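Long-range contact in CAS6A (Thermus thermophilus, PDB 4C97), which probably cleaves CRISPR RNA precursors as a Cas6-family endoribonuclease in antiviral defence: residues R174-L185 and F196-A207. The protein carries 1 engineered substitution. Residues are numbered along the deposited sequence; the frame is centred on the assembly and turned at random.
Sequences RTTVRSLEGRTL and FVGRVVYHLPRA
Arg183 and Val197 trade backbone hydrogen bonds at one end of this antiparallel beta hairpin, and the ladder runs on through Glu181–Arg199 and Ser179–Val201 to Thr176–His203. It forms part of the antiparallel sheet of the C-terminal half of the chain, consistent with the ferredoxin-like fold of Cas6 proteins. A classic beta bulge interrupts the ladder: Arg178 N donates to Val201 O at 2.8 Å, while Ser179 N reaches the same oxygen only weakly.

On the face carrying Leu180, Val200 and Phe196, Gly182 and Gly198 sit opposite each other, and the Phe196 ring packs on the Gly182 backbone, where a CB would collide with CZ; CZ lies 3.7 Å from Gly182 CA. With CG anti to the backbone N (chi1 -175°), the ring swings across the neighbouring strand until CZ also meets Leu180 CG. Farther along, Val177 CG2 lies 3.9 Å from Tyr202 CE1, the two side chains running side by side, and Val177 CG1 meets Val200 CG1. Pro144 of helix 144-158 packs against both Val177 and Tyr202, and Tyr202 OH hydrogen-bonds to Pro142 O.

The other face mixes polar side chains with Val197 and Val201. Arg178 and His203 cross with guanidinium and ring planes 30° apart; Asp121 OD1 takes both a salt bridge from Arg178 and a hydrogen bond from His203 ND1. A water donates to Arg199 O, bonds to Ser179 OG and weakly accepts from Arg199 NH1; Arg199 NE forms a salt bridge with Glu241.

Beyond the strands, Leu204 CD1 lies over one face of the Arg174 guanidinium. Arg174 NH2 forms a salt bridge with Glu211 of helix 209-225, and the same guanidinium grips Pro205 O side-on: NE at 2.7 Å and NH2 at 3.0 Å, both bonds close to the guanidinium plane.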
# COMPACT_ATOMS: atom_id res chain seq x y z
N ARG A 174 16.43 10.07 -12.13
CA ARG A 174 17.68 10.37 -11.43
C ARG A 174 17.83 9.61 -10.11
O ARG A 174 18.96 9.39 -9.63
CB ARG A 174 17.86 11.88 -11.24
CG ARG A 174 19.27 12.26 -10.88
CD ARG A 174 19.52 13.76 -10.99
NE ARG A 174 18.94 14.52 -9.87
CZ ARG A 174 17.97 15.42 -9.97
NH1 ARG A 174 17.40 15.71 -11.13
NH2 ARG A 174 17.55 16.04 -8.88
N THR A 175 16.72 9.20 -9.51
CA THR A 175 16.79 8.49 -8.24
C THR A 175 17.59 7.22 -8.39
O THR A 175 17.42 6.48 -9.36
CB THR A 175 15.40 8.17 -7.66
OG1 THR A 175 14.65 9.38 -7.54
CG2 THR A 175 15.50 7.53 -6.26
N THR A 176 18.48 6.99 -7.43
CA THR A 176 19.31 5.80 -7.40
C THR A 176 18.99 4.96 -6.17
O THR A 176 18.10 5.29 -5.38
CB THR A 176 20.81 6.14 -7.48
OG1 THR A 176 21.55 4.95 -7.74
CG2 THR A 176 21.32 6.77 -6.18
N VAL A 177 19.71 3.87 -6.01
CA VAL A 177 19.61 3.04 -4.85
C VAL A 177 20.88 3.12 -4.04
O VAL A 177 21.96 2.85 -4.55
CB VAL A 177 19.31 1.57 -5.23
CG1 VAL A 177 19.45 0.68 -4.03
CG2 VAL A 177 17.89 1.44 -5.82
N ARG A 178 20.75 3.50 -2.78
CA ARG A 178 21.87 3.52 -1.85
C ARG A 178 22.11 2.15 -1.23
O ARG A 178 23.25 1.73 -1.07
CB ARG A 178 21.66 4.57 -0.74
CG ARG A 178 22.67 4.47 0.39
CD ARG A 178 22.25 5.35 1.53
NE ARG A 178 22.41 6.75 1.17
CZ ARG A 178 21.90 7.76 1.85
NH1 ARG A 178 21.17 7.52 2.94
NH2 ARG A 178 22.10 9.00 1.45
N SER A 179 21.05 1.45 -0.84
CA SER A 179 21.18 0.11 -0.31
C SER A 179 19.96 -0.74 -0.61
O SER A 179 18.85 -0.22 -0.81
CB SER A 179 21.43 0.11 1.19
OG SER A 179 20.36 0.73 1.86
N LEU A 180 20.18 -2.05 -0.63
CA LEU A 180 19.09 -3.00 -0.83
C LEU A 180 19.39 -4.26 -0.07
O LEU A 180 20.53 -4.72 -0.05
CB LEU A 180 18.91 -3.31 -2.31
CG LEU A 180 17.94 -4.39 -2.78
CD1 LEU A 180 17.43 -4.02 -4.17
CD2 LEU A 180 18.55 -5.79 -2.78
N GLU A 181 18.36 -4.82 0.56
CA GLU A 181 18.50 -6.10 1.21
C GLU A 181 17.18 -6.81 1.18
O GLU A 181 16.18 -6.30 1.68
CB GLU A 181 18.99 -5.97 2.65
CG GLU A 181 19.15 -7.31 3.31
CD GLU A 181 19.88 -7.27 4.64
OE1 GLU A 181 19.82 -6.23 5.32
OE2 GLU A 181 20.49 -8.29 4.99
N GLY A 182 17.16 -8.01 0.61
CA GLY A 182 15.92 -8.74 0.57
C GLY A 182 15.96 -9.94 -0.32
O GLY A 182 17.04 -10.43 -0.69
N ARG A 183 14.78 -10.42 -0.66
CA ARG A 183 14.67 -11.64 -1.47
C ARG A 183 13.31 -11.68 -2.13
O ARG A 183 12.39 -10.97 -1.70
CB ARG A 183 14.87 -12.89 -0.62
CG ARG A 183 13.76 -13.13 0.36
CD ARG A 183 13.87 -14.41 1.16
NE ARG A 183 12.78 -14.46 2.15
CZ ARG A 183 12.61 -15.42 3.05
NH1 ARG A 183 13.44 -16.44 3.12
NH2 ARG A 183 11.59 -15.34 3.89
N THR A 184 13.16 -12.52 -3.13
CA THR A 184 11.87 -12.68 -3.77
C THR A 184 11.17 -13.92 -3.25
O THR A 184 11.80 -14.94 -2.92
CB THR A 184 12.01 -12.72 -5.28
OG1 THR A 184 12.94 -13.75 -5.64
CG2 THR A 184 12.48 -11.37 -5.81
N LEU A 185 9.85 -13.82 -3.15
CA LEU A 185 9.02 -14.91 -2.69
C LEU A 185 7.92 -15.14 -3.72
O LEU A 185 7.51 -14.22 -4.42
CB LEU A 185 8.37 -14.58 -1.33
CG LEU A 185 9.27 -14.37 -0.11
CD1 LEU A 185 8.43 -13.97 1.10
CD2 LEU A 185 10.12 -15.61 0.20
N PHE A 196 9.43 -9.06 -4.56
CA PHE A 196 10.44 -8.67 -3.59
C PHE A 196 9.87 -8.36 -2.22
O PHE A 196 8.83 -7.71 -2.11
CB PHE A 196 11.17 -7.43 -4.09
CG PHE A 196 12.32 -7.01 -3.21
CD1 PHE A 196 13.55 -7.61 -3.35
CD2 PHE A 196 12.18 -5.99 -2.27
CE1 PHE A 196 14.61 -7.23 -2.55
CE2 PHE A 196 13.25 -5.61 -1.48
CZ PHE A 196 14.45 -6.21 -1.63
N VAL A 197 10.58 -8.82 -1.19
CA VAL A 197 10.33 -8.47 0.20
C VAL A 197 11.66 -8.08 0.81
O VAL A 197 12.68 -8.77 0.60
CB VAL A 197 9.72 -9.65 0.98
CG1 VAL A 197 9.60 -9.36 2.45
CG2 VAL A 197 8.34 -9.98 0.42
N GLY A 198 11.65 -7.00 1.60
CA GLY A 198 12.90 -6.50 2.15
C GLY A 198 12.93 -4.98 2.25
O GLY A 198 11.90 -4.36 2.35
N ARG A 199 14.14 -4.42 2.24
CA ARG A 199 14.30 -2.99 2.46
C ARG A 199 15.17 -2.40 1.37
O ARG A 199 16.23 -2.95 1.05
CB ARG A 199 14.95 -2.75 3.82
CG ARG A 199 15.20 -1.31 4.18
CD ARG A 199 15.75 -1.26 5.61
NE ARG A 199 15.83 0.09 6.15
CZ ARG A 199 16.83 0.92 5.93
NH1 ARG A 199 17.84 0.55 5.15
NH2 ARG A 199 16.83 2.13 6.47
N VAL A 200 14.72 -1.28 0.82
CA VAL A 200 15.54 -0.55 -0.15
C VAL A 200 15.62 0.91 0.27
O VAL A 200 14.62 1.50 0.66
CB VAL A 200 14.95 -0.65 -1.58
CG1 VAL A 200 15.88 0.05 -2.56
CG2 VAL A 200 14.74 -2.10 -1.99
N VAL A 201 16.83 1.49 0.22
CA VAL A 201 16.97 2.93 0.43
C VAL A 201 17.27 3.61 -0.90
O VAL A 201 18.30 3.36 -1.53
CB VAL A 201 18.04 3.24 1.47
CG1 VAL A 201 18.08 4.74 1.74
CG2 VAL A 201 17.78 2.47 2.77
N TYR A 202 16.35 4.47 -1.31
CA TYR A 202 16.42 5.29 -2.51
C TYR A 202 17.03 6.62 -2.18
O TYR A 202 16.87 7.14 -1.07
CB TYR A 202 15.02 5.48 -3.12
CG TYR A 202 14.41 4.15 -3.47
CD1 TYR A 202 14.71 3.51 -4.67
CD2 TYR A 202 13.57 3.50 -2.57
CE1 TYR A 202 14.18 2.28 -4.97
CE2 TYR A 202 13.03 2.26 -2.86
CZ TYR A 202 13.35 1.66 -4.07
OH TYR A 202 12.86 0.42 -4.38
N HIS A 203 17.75 7.19 -3.14
CA HIS A 203 18.41 8.45 -2.93
C HIS A 203 18.35 9.25 -4.22
O HIS A 203 18.69 8.73 -5.29
CB HIS A 203 19.85 8.21 -2.55
CG HIS A 203 20.66 9.46 -2.51
ND1 HIS A 203 20.49 10.41 -1.53
CD2 HIS A 203 21.62 9.93 -3.33
CE1 HIS A 203 21.33 11.41 -1.74
NE2 HIS A 203 22.02 11.15 -2.84
N LEU A 204 17.93 10.50 -4.10
CA LEU A 204 17.84 11.41 -5.25
C LEU A 204 18.94 12.46 -5.17
O LEU A 204 18.85 13.42 -4.39
CB LEU A 204 16.46 12.09 -5.28
CG LEU A 204 16.24 13.09 -6.41
CD1 LEU A 204 16.62 12.52 -7.76
CD2 LEU A 204 14.79 13.57 -6.42
N PRO A 205 19.99 12.29 -5.98
CA PRO A 205 21.09 13.26 -5.96
C PRO A 205 20.61 14.63 -6.35
O PRO A 205 19.81 14.77 -7.29
CB PRO A 205 22.05 12.72 -7.03
CG PRO A 205 21.71 11.29 -7.17
CD PRO A 205 20.24 11.19 -6.92
N ARG A 206 21.16 15.62 -5.66
CA ARG A 206 20.90 17.04 -5.90
C ARG A 206 19.43 17.38 -6.00
O ARG A 206 19.04 18.25 -6.78
CB ARG A 206 21.62 17.52 -7.17
CG ARG A 206 23.12 17.24 -7.19
CD ARG A 206 23.94 18.23 -6.31
NE ARG A 206 23.98 19.62 -6.80
CZ ARG A 206 23.34 20.65 -6.24
NH1 ARG A 206 22.56 20.48 -5.17
NH2 ARG A 206 23.47 21.86 -6.76
N ALA A 207 18.60 16.70 -5.22
CA ALA A 207 17.18 17.03 -5.20
C ALA A 207 16.96 18.49 -4.85
O ALA A 207 17.54 19.00 -3.89
CB ALA A 207 16.42 16.16 -4.20
O HOH W 1 18.63 -1.58 2.57